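PDB 3WWX: S12 family peptidase from Streptomyces sp. 82F2, which probably hydrolyses amide bonds with D-stereospecificity, as a serine hydrolase of the beta-lactamase-like S12 peptidase family. Local coordinates for residues I72-W81 against G93-L102. Numbering follows the deposited sequence.
Sequences IDLDDPVEKW and GRKITVRQLL
The first turn of helix 98-102 is met by backbone carbonyls of a neighbouring loop: Leu74 O takes Arg99 N at 2.8 Å, and Asp76 O takes Val98 N almost head-on (C=O...N 175°). Capping box and beta bridge adjoin here, in the mainly helical region of this beta-lactamase-like fold, on its outer side. Thr97 is the N-cap, its OG1 accepting from Gln100 N while Gln100 OE1 accepts from Thr97 N. Thr97 also pairs with Pro77 in a single antiparallel, non-hydrogen-bonded bridge, framed by Val78 N to Ile96 O (2.8 Å) and Val98 N to Asp76 O. Farther along, Glu79 N reaches Gly93 O from above the carbonyl plane. On the buried side, Val78 CG2 touches Ile96 CG2 and lies 3.8 Å from Leu101 CD1; Leu74 crosses Val98 at about a right angle, CD2 to CG1 3.9 Å. Helices 55-68 and 160-174 close this apolar cluster. At the solvent side Arg99 bends at chi3 (-53°) and grips Asp75 side-on, with Leu74 CB over one guanidinium face; NH1 goes to Glu267. Arg99 NE meets the syn side of Asp75 OD1 at 2.8 Å, and one water bridges that same oxygen to Thr97 OG1, 2.7 Å from each.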
ATOM      1  N   ILE A  72     -15.244 -17.569  -1.328  1.00 16.66           N
ATOM      2  CA  ILE A  72     -15.051 -16.964  -2.632  1.00 18.03           C
ATOM      3  C   ILE A  72     -13.916 -17.675  -3.349  1.00 16.93           C
ATOM      4  O   ILE A  72     -12.989 -18.158  -2.708  1.00 18.16           O
ATOM      5  CB  ILE A  72     -14.738 -15.452  -2.494  1.00 15.56           C
ATOM      6  CG1 ILE A  72     -14.455 -14.826  -3.852  1.00 15.22           C
ATOM      7  CG2 ILE A  72     -13.545 -15.243  -1.544  1.00 17.57           C
ATOM      8  CD1 ILE A  72     -14.550 -13.292  -3.848  1.00 15.60           C
ATOM      9  N   ASP A  73     -14.001 -17.748  -4.674  1.00 16.07           N
ATOM     10  CA  ASP A  73     -12.918 -18.218  -5.511  1.00 18.02           C
ATOM     11  C   ASP A  73     -12.353 -16.976  -6.190  1.00 15.94           C
ATOM     12  O   ASP A  73     -13.078 -16.265  -6.872  1.00 17.78           O
ATOM     13  CB  ASP A  73     -13.466 -19.218  -6.543  1.00 19.43           C
ATOM     14  CG  ASP A  73     -12.387 -19.864  -7.391  1.00 22.34           C
ATOM     15  OD1 ASP A  73     -11.327 -19.274  -7.658  1.00 19.64           O
ATOM     16  OD2 ASP A  73     -12.619 -21.013  -7.848  1.00 28.72           O
ATOM     17  N   LEU A  74     -11.074 -16.682  -5.988  1.00 15.39           N
ATOM     18  CA  LEU A  74     -10.506 -15.479  -6.608  1.00 15.01           C
ATOM     19  C   LEU A  74     -10.505 -15.517  -8.134  1.00 16.71           C
ATOM     20  O   LEU A  74     -10.353 -14.475  -8.783  1.00 15.19           O
ATOM     21  CB  LEU A  74      -9.117 -15.186  -6.068  1.00 14.36           C
ATOM     22  CG  LEU A  74      -9.044 -15.022  -4.553  1.00 15.81           C
ATOM     23  CD1 LEU A  74      -7.617 -14.739  -4.159  1.00 16.02           C
ATOM     24  CD2 LEU A  74      -9.971 -13.930  -4.026  1.00 15.40           C
ATOM     25  N   ASP A  75     -10.713 -16.694  -8.732  1.00 15.95           N
ATOM     26  CA  ASP A  75     -10.845 -16.751 -10.180  1.00 13.83           C
ATOM     27  C   ASP A  75     -12.284 -16.520 -10.636  1.00 14.17           C
ATOM     28  O   ASP A  75     -12.549 -16.558 -11.833  1.00 17.20           O
ATOM     29  CB  ASP A  75     -10.264 -18.051 -10.734  1.00 18.17           C
ATOM     30  CG  ASP A  75      -8.779 -18.149 -10.499  1.00 20.63           C
ATOM     31  OD1 ASP A  75      -8.073 -17.175 -10.828  1.00 19.16           O
ATOM     32  OD2 ASP A  75      -8.320 -19.167  -9.958  1.00 23.13           O
ATOM     33  N   ASP A  76     -13.186 -16.247  -9.698  1.00 16.38           N
ATOM     34  CA  ASP A  76     -14.539 -15.786 -10.025  1.00 15.95           C
ATOM     35  C   ASP A  76     -14.471 -14.479 -10.831  1.00 18.03           C
ATOM     36  O   ASP A  76     -13.637 -13.612 -10.548  1.00 15.81           O
ATOM     37  CB  ASP A  76     -15.362 -15.476  -8.763  1.00 18.83           C
ATOM     38  CG  ASP A  76     -15.855 -16.715  -8.017  1.00 21.73           C
ATOM     39  OD1 ASP A  76     -15.919 -17.817  -8.615  1.00 23.46           O
ATOM     40  OD2 ASP A  76     -16.208 -16.562  -6.821  1.00 22.57           O
ATOM     41  N   PRO A  77     -15.369 -14.297 -11.798  1.00 17.19           N
ATOM     42  CA  PRO A  77     -15.483 -12.973 -12.413  1.00 13.48           C
ATOM     43  C   PRO A  77     -15.933 -11.918 -11.409  1.00 15.60           C
ATOM     44  O   PRO A  77     -16.721 -12.187 -10.510  1.00 15.68           O
ATOM     45  CB  PRO A  77     -16.568 -13.158 -13.492  1.00 15.99           C
ATOM     46  CG  PRO A  77     -16.649 -14.624 -13.706  1.00 22.23           C
ATOM     47  CD  PRO A  77     -16.280 -15.279 -12.418  1.00 17.78           C
ATOM     48  N   VAL A  78     -15.430 -10.708 -11.573  1.00 14.33           N
ATOM     49  CA  VAL A  78     -15.829  -9.616 -10.715  1.00 15.77           C
ATOM     50  C   VAL A  78     -17.350  -9.412 -10.770  1.00 13.76           C
ATOM     51  O   VAL A  78     -17.986  -9.114  -9.756  1.00 15.38           O
ATOM     52  CB  VAL A  78     -15.079  -8.336 -11.116  1.00 15.96           C
ATOM     53  CG1 VAL A  78     -15.599  -7.139 -10.347  1.00 18.73           C
ATOM     54  CG2 VAL A  78     -13.573  -8.507 -10.873  1.00 17.76           C
ATOM     55  N   GLU A  79     -17.928  -9.635 -11.953  1.00 15.07           N
ATOM     56  CA  GLU A  79     -19.377  -9.489 -12.153  1.00 16.37           C
ATOM     57  C   GLU A  79     -20.209 -10.347 -11.192  1.00 16.62           C
ATOM     58  O   GLU A  79     -21.304  -9.950 -10.781  1.00 19.00           O
ATOM     59  CB  GLU A  79     -19.728  -9.827 -13.604  1.00 19.52           C
ATOM     60  CG  GLU A  79     -21.200  -9.588 -13.972  1.00 19.60           C
ATOM     61  CD  GLU A  79     -21.540  -8.127 -14.182  1.00 21.00           C
ATOM     62  OE1 GLU A  79     -22.736  -7.789 -14.078  1.00 29.84           O
ATOM     63  OE2 GLU A  79     -20.622  -7.325 -14.484  1.00 25.05           O
ATOM     64  N   LYS A  80     -19.686 -11.519 -10.836  1.00 16.25           N
ATOM     65  CA  LYS A  80     -20.380 -12.403  -9.897  1.00 17.04           C
ATOM     66  C   LYS A  80     -20.654 -11.713  -8.574  1.00 16.28           C
ATOM     67  O   LYS A  80     -21.726 -11.840  -7.988  1.00 20.65           O
ATOM     68  CB  LYS A  80     -19.563 -13.670  -9.666  1.00 19.00           C
ATOM     69  CG  LYS A  80     -20.197 -14.682  -8.739  1.00 20.38           C
ATOM     70  CD  LYS A  80     -19.415 -15.984  -8.767  1.00 22.97           C
ATOM     71  CE  LYS A  80     -20.105 -17.087  -7.976  1.00 32.10           C
ATOM     72  NZ  LYS A  80     -20.110 -16.794  -6.537  1.00 34.88           N
ATOM     73  N   TRP A  81     -19.660 -10.951  -8.109  1.00 16.89           N
ATOM     74  CA  TRP A  81     -19.718 -10.322  -6.807  1.00 17.70           C
ATOM     75  C   TRP A  81     -20.213  -8.887  -6.848  1.00 15.87           C
ATOM     76  O   TRP A  81     -20.820  -8.431  -5.886  1.00 17.90           O
ATOM     77  CB  TRP A  81     -18.331 -10.404  -6.154  1.00 17.16           C
ATOM     78  CG  TRP A  81     -18.013 -11.811  -5.856  1.00 16.79           C
ATOM     79  CD1 TRP A  81     -17.248 -12.662  -6.590  1.00 19.01           C
ATOM     80  CD2 TRP A  81     -18.536 -12.561  -4.773  1.00 15.38           C
ATOM     81  NE1 TRP A  81     -17.251 -13.917  -6.011  1.00 19.88           N
ATOM     82  CE2 TRP A  81     -18.027 -13.872  -4.885  1.00 17.92           C
ATOM     83  CE3 TRP A  81     -19.372 -12.248  -3.703  1.00 18.00           C
ATOM     84  CZ2 TRP A  81     -18.346 -14.873  -3.972  1.00 20.05           C
ATOM     85  CZ3 TRP A  81     -19.687 -13.253  -2.787  1.00 19.39           C
ATOM     86  CH2 TRP A  81     -19.168 -14.542  -2.929  1.00 21.86           C
ATOM     87  N   GLY A  93     -16.550  -6.416 -16.198  1.00 14.43           N
ATOM     88  CA  GLY A  93     -16.355  -7.297 -15.066  1.00 14.65           C
ATOM     89  C   GLY A  93     -16.710  -8.747 -15.331  1.00 15.77           C
ATOM     90  O   GLY A  93     -16.378  -9.603 -14.509  1.00 14.93           O
ATOM     91  N   ARG A  94     -17.377  -9.030 -16.449  1.00 16.58           N
ATOM     92  CA  ARG A  94     -17.648 -10.419 -16.813  1.00 18.00           C
ATOM     93  C   ARG A  94     -16.370 -11.124 -17.265  1.00 19.45           C
ATOM     94  O   ARG A  94     -16.308 -12.358 -17.267  1.00 21.94           O
ATOM     95  CB  ARG A  94     -18.706 -10.493 -17.937  1.00 20.54           C
ATOM     96  CG  ARG A  94     -20.087 -10.001 -17.551  1.00 21.55           C
ATOM     97  CD  ARG A  94     -20.927  -9.554 -18.784  1.00 27.88           C
ATOM     98  NE  ARG A  94     -20.511  -8.254 -19.320  1.00 31.10           N
ATOM     99  CZ  ARG A  94     -21.314  -7.403 -19.972  1.00 35.28           C
ATOM    100  NH1 ARG A  94     -22.594  -7.701 -20.171  1.00 35.72           N
ATOM    101  NH2 ARG A  94     -20.840  -6.241 -20.426  1.00 30.32           N
ATOM    102  N   LYS A  95     -15.356 -10.344 -17.645  1.00 16.34           N
ATOM    103  CA  LYS A  95     -14.142 -10.863 -18.260  1.00 16.23           C
ATOM    104  C   LYS A  95     -12.913 -10.656 -17.373  1.00 16.48           C
ATOM    105  O   LYS A  95     -11.784 -10.940 -17.780  1.00 21.09           O
ATOM    106  CB  LYS A  95     -13.892 -10.152 -19.590  1.00 21.54           C
ATOM    107  CG  LYS A  95     -15.063 -10.178 -20.556  1.00 30.17           C
ATOM    108  CD  LYS A  95     -15.429 -11.589 -20.961  1.00 29.84           C
ATOM    109  CE  LYS A  95     -16.482 -11.584 -22.071  1.00 35.17           C
ATOM    110  NZ  LYS A  95     -17.748 -10.903 -21.656  1.00 36.88           N
ATOM    111  N   ILE A  96     -13.143 -10.121 -16.184  1.00 15.23           N
ATOM    112  CA  ILE A  96     -12.066  -9.792 -15.244  1.00 15.51           C
ATOM    113  C   ILE A  96     -12.305 -10.571 -13.969  1.00 15.09           C
ATOM    114  O   ILE A  96     -13.427 -10.591 -13.466  1.00 16.25           O
ATOM    115  CB  ILE A  96     -12.089  -8.296 -14.888  1.00 13.60           C
ATOM    116  CG1 ILE A  96     -11.798  -7.432 -16.115  1.00 13.87           C
ATOM    117  CG2 ILE A  96     -11.039  -7.974 -13.794  1.00 14.22           C
ATOM    118  CD1 ILE A  96     -12.166  -5.968 -15.931  1.00 14.78           C
ATOM    119  N   THR A  97     -11.261 -11.207 -13.426  1.00 13.77           N
ATOM    120  CA  THR A  97     -11.408 -11.972 -12.190  1.00 15.05           C
ATOM    121  C   THR A  97     -10.918 -11.180 -10.980  1.00 12.45           C
ATOM    122  O   THR A  97     -10.207 -10.184 -11.124  1.00 13.43           O
ATOM    123  CB  THR A  97     -10.615 -13.282 -12.237  1.00 17.39           C
ATOM    124  OG1 THR A  97      -9.214 -13.002 -12.248  1.00 15.55           O
ATOM    125  CG2 THR A  97     -10.960 -14.063 -13.502  1.00 17.47           C
ATOM    126  N   VAL A  98     -11.322 -11.616  -9.796  1.00 13.39           N
ATOM    127  CA  VAL A  98     -10.909 -10.945  -8.573  1.00 12.15           C
ATOM    128  C   VAL A  98      -9.380 -11.028  -8.458  1.00 13.01           C
ATOM    129  O   VAL A  98      -8.737 -10.050  -8.053  1.00 12.60           O
ATOM    130  CB  VAL A  98     -11.613 -11.529  -7.335  1.00 13.56           C
ATOM    131  CG1 VAL A  98     -11.135 -10.874  -6.064  1.00 14.85           C
ATOM    132  CG2 VAL A  98     -13.128 -11.384  -7.467  1.00 15.86           C
ATOM    133  N   ARG A  99      -8.787 -12.152  -8.862  1.00 12.64           N
ATOM    134  CA  ARG A  99      -7.325 -12.294  -8.847  1.00 11.49           C
ATOM    135  C   ARG A  99      -6.650 -11.219  -9.683  1.00 10.67           C
ATOM    136  O   ARG A  99      -5.626 -10.671  -9.293  1.00 12.26           O
ATOM    137  CB  ARG A  99      -6.907 -13.676  -9.360  1.00 12.76           C
ATOM    138  CG  ARG A  99      -5.414 -13.993  -9.182  1.00 14.60           C
ATOM    139  CD  ARG A  99      -5.021 -15.373  -9.791  1.00 13.85           C
ATOM    140  NE  ARG A  99      -5.886 -16.422  -9.262  1.00 14.74           N
ATOM    141  CZ  ARG A  99      -5.817 -16.907  -8.025  1.00 15.42           C
ATOM    142  NH1 ARG A  99      -4.873 -16.487  -7.179  1.00 13.62           N
ATOM    143  NH2 ARG A  99      -6.683 -17.836  -7.621  1.00 16.86           N
ATOM    144  N   GLN A 100      -7.225 -10.908 -10.843  1.00 12.85           N
ATOM    145  CA  GLN A 100      -6.658  -9.901 -11.722  1.00 12.10           C
ATOM    146  C   GLN A 100      -6.744  -8.483 -11.138  1.00 11.30           C
ATOM    147  O   GLN A 100      -5.902  -7.646 -11.450  1.00 12.00           O
ATOM    148  CB  GLN A 100      -7.329  -9.974 -13.103  1.00 13.96           C
ATOM    149  CG  GLN A 100      -6.978 -11.236 -13.857  1.00 13.27           C
ATOM    150  CD  GLN A 100      -7.786 -11.402 -15.126  1.00 16.97           C
ATOM    151  OE1 GLN A 100      -8.952 -11.023 -15.190  1.00 19.48           O
ATOM    152  NE2 GLN A 100      -7.156 -11.972 -16.145  1.00 18.60           N
ATOM    153  N   LEU A 101      -7.730  -8.235 -10.280  1.00 10.65           N
ATOM    154  CA  LEU A 101      -7.725  -6.994  -9.493  1.00 10.49           C
ATOM    155  C   LEU A 101      -6.496  -6.968  -8.612  1.00 12.29           C
ATOM    156  O   LEU A 101      -5.766  -5.976  -8.564  1.00 10.52           O
ATOM    157  CB  LEU A 101      -8.957  -6.894  -8.597  1.00 12.05           C
ATOM    158  CG  LEU A 101     -10.352  -6.996  -9.237  1.00 10.90           C
ATOM    159  CD1 LEU A 101     -11.413  -6.872  -8.174  1.00 12.05           C
ATOM    160  CD2 LEU A 101     -10.533  -5.923 -10.322  1.00 11.96           C
ATOM    161  N   LEU A 102      -6.238  -8.073  -7.922  1.00 10.86           N
ATOM    162  CA  LEU A 102      -5.228  -8.074  -6.868  1.00 10.60           C
ATOM    163  C   LEU A 102      -3.791  -8.018  -7.360  1.00 10.37           C
ATOM    164  O   LEU A 102      -2.912  -7.568  -6.623  1.00 10.39           O
ATOM    165  CB  LEU A 102      -5.424  -9.283  -5.955  1.00 11.06           C
ATOM    166  CG  LEU A 102      -6.747  -9.329  -5.218  1.00 10.49           C
ATOM    167  CD1 LEU A 102      -6.856 -10.676  -4.509  1.00 14.98           C
ATOM    168  CD2 LEU A 102      -6.916  -8.178  -4.238  1.00 13.77           C
TER
HETATM  169  O   HOH W   1      -7.825 -15.300 -12.813  1.00 22.07           O